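Local atomic coordinates of pngf-ii (Elizabethkingia meningoseptica, PDB entry 4R4X), a protein that probably removes N-linked glycans from glycoproteins and glycopeptides, as a peptide:N-glycosidase related to PNGase F. Residues L218-I223 with E343-A348. Residues are numbered along the deposited sequence; the frame is centred on the assembly and turned at random.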
# COMPACT_ATOMS: atom_id res chain seq x y z
N LEU A 218 -18.40 -7.88 1.59
CA LEU A 218 -17.47 -9.02 1.50
C LEU A 218 -17.37 -9.53 0.06
O LEU A 218 -18.37 -9.57 -0.63
CB LEU A 218 -18.00 -10.15 2.38
CG LEU A 218 -17.02 -11.29 2.65
CD1 LEU A 218 -16.01 -10.84 3.68
CD2 LEU A 218 -17.71 -12.54 3.19
N LYS A 219 -16.19 -9.92 -0.37
CA LYS A 219 -16.06 -10.62 -1.65
C LYS A 219 -14.94 -11.63 -1.61
O LYS A 219 -14.13 -11.66 -0.67
CB LYS A 219 -15.88 -9.64 -2.81
CG LYS A 219 -14.60 -8.84 -2.79
CD LYS A 219 -14.22 -8.28 -4.18
CE LYS A 219 -15.34 -7.54 -4.87
NZ LYS A 219 -14.91 -6.94 -6.16
N LYS A 220 -14.91 -12.47 -2.64
CA LYS A 220 -13.81 -13.41 -2.83
C LYS A 220 -12.82 -12.77 -3.79
O LYS A 220 -13.22 -12.21 -4.83
CB LYS A 220 -14.30 -14.74 -3.40
CG LYS A 220 -15.14 -15.58 -2.47
CD LYS A 220 -15.35 -17.01 -2.98
CE LYS A 220 -15.98 -17.01 -4.37
NZ LYS A 220 -16.75 -18.26 -4.67
N VAL A 221 -11.54 -12.81 -3.45
CA VAL A 221 -10.50 -12.31 -4.33
C VAL A 221 -9.35 -13.32 -4.43
O VAL A 221 -8.96 -13.93 -3.43
CB VAL A 221 -9.96 -10.92 -3.92
CG1 VAL A 221 -11.09 -9.92 -3.81
CG2 VAL A 221 -9.22 -10.96 -2.60
N LYS A 222 -8.81 -13.49 -5.63
CA LYS A 222 -7.72 -14.41 -5.83
C LYS A 222 -6.37 -13.70 -5.64
O LYS A 222 -6.09 -12.71 -6.27
CB LYS A 222 -7.81 -15.09 -7.21
CG LYS A 222 -6.67 -16.07 -7.46
CD LYS A 222 -6.46 -17.05 -6.30
CE LYS A 222 -5.51 -18.20 -6.65
NZ LYS A 222 -4.10 -17.73 -6.75
N ILE A 223 -5.56 -14.21 -4.72
CA ILE A 223 -4.24 -13.67 -4.43
C ILE A 223 -3.20 -14.57 -5.05
O ILE A 223 -3.20 -15.78 -4.79
CB ILE A 223 -3.98 -13.63 -2.91
CG1 ILE A 223 -5.13 -12.92 -2.19
CG2 ILE A 223 -2.62 -12.98 -2.60
CD1 ILE A 223 -5.31 -11.48 -2.62
N GLU A 343 -7.58 -18.07 -2.72
CA GLU A 343 -8.79 -17.30 -2.94
C GLU A 343 -9.32 -16.97 -1.54
O GLU A 343 -9.71 -17.86 -0.77
CB GLU A 343 -9.81 -18.10 -3.77
CG GLU A 343 -11.07 -17.29 -4.07
CD GLU A 343 -11.98 -17.97 -5.10
OE1 GLU A 343 -12.08 -19.22 -5.08
OE2 GLU A 343 -12.58 -17.24 -5.91
N ILE A 344 -9.29 -15.69 -1.19
CA ILE A 344 -9.62 -15.27 0.18
C ILE A 344 -10.96 -14.58 0.21
O ILE A 344 -11.37 -13.97 -0.78
CB ILE A 344 -8.55 -14.32 0.74
CG1 ILE A 344 -8.55 -12.97 -0.00
CG2 ILE A 344 -7.20 -14.98 0.68
CD1 ILE A 344 -7.53 -11.96 0.49
N LEU A 345 -11.66 -14.73 1.34
CA LEU A 345 -12.80 -13.89 1.64
C LEU A 345 -12.27 -12.64 2.37
O LEU A 345 -11.74 -12.76 3.49
CB LEU A 345 -13.79 -14.62 2.55
CG LEU A 345 -14.50 -15.82 1.92
CD1 LEU A 345 -15.14 -16.69 2.99
CD2 LEU A 345 -15.56 -15.34 0.94
N ILE A 346 -12.46 -11.48 1.75
CA ILE A 346 -11.99 -10.19 2.26
C ILE A 346 -13.15 -9.20 2.37
O ILE A 346 -14.01 -9.12 1.47
CB ILE A 346 -10.81 -9.62 1.43
CG1 ILE A 346 -10.38 -8.23 1.94
CG2 ILE A 346 -11.17 -9.52 -0.05
CD1 ILE A 346 -9.00 -7.83 1.48
N GLY A 347 -13.20 -8.49 3.49
CA GLY A 347 -14.33 -7.60 3.76
C GLY A 347 -13.97 -6.31 4.42
O GLY A 347 -12.84 -6.09 4.87
N ALA A 348 -14.95 -5.42 4.46
CA ALA A 348 -14.81 -4.17 5.17
C ALA A 348 -16.06 -3.99 6.01
O ALA A 348 -17.15 -4.37 5.59
CB ALA A 348 -14.63 -3.04 4.19
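Val221 and Ile344 are a hydrogen-bonded pair of an antiparallel beta sheet in the PNGase F-like part of the chain, where strand 216-222 runs beside strand 343-350. Val221 N donates to Ile344 O at 2.9 Å, and Ile344 N returns a bond to Val221 O. Lys219 and Ile346 form the second such pair. Ile346 N reaches Lys219 O at 2.9 Å, nearly straight at 171°, and Lys219 N donates back to Ile346 O.

Val221, Ile344 and Ile346 lie on one face, which looks toward the companion sheet of strands 186-196 and 358-367, a sandwich arrangement. Val221 CG2 touches both isoleucines of the neighbouring strand: Ile344 CG1 at 3.4 Å, a tight contact, and Ile346 CG2 at 3.5 Å. Ile344 CG1 is staggered between the backbone N and the carbonyl carbon (chi1 68°), bringing it onto Val221 CG2; Ile344 CD1 touches Ile223 CG1. Lys219 shares this face; its NZ bonds to Val190 O.

The other face carries Leu218, Lys220, Leu345 and Glu343. Leu218 CD1 packs on the backbone opposite, nearest to Ile346 O at 3.4 Å and next to Gly347 CA, where no side chain intervenes. Lys220 and Leu345 run side by side, Lys220 CG pressing on Leu345 CD2 at 3.4 Å. The lysine chain passes the Glu343 carboxylate: Lys220 CE is 3.7 Å from Glu343 OE2, while Lys220 NZ stays 4.5 Å from OE2, too far for a salt bridge.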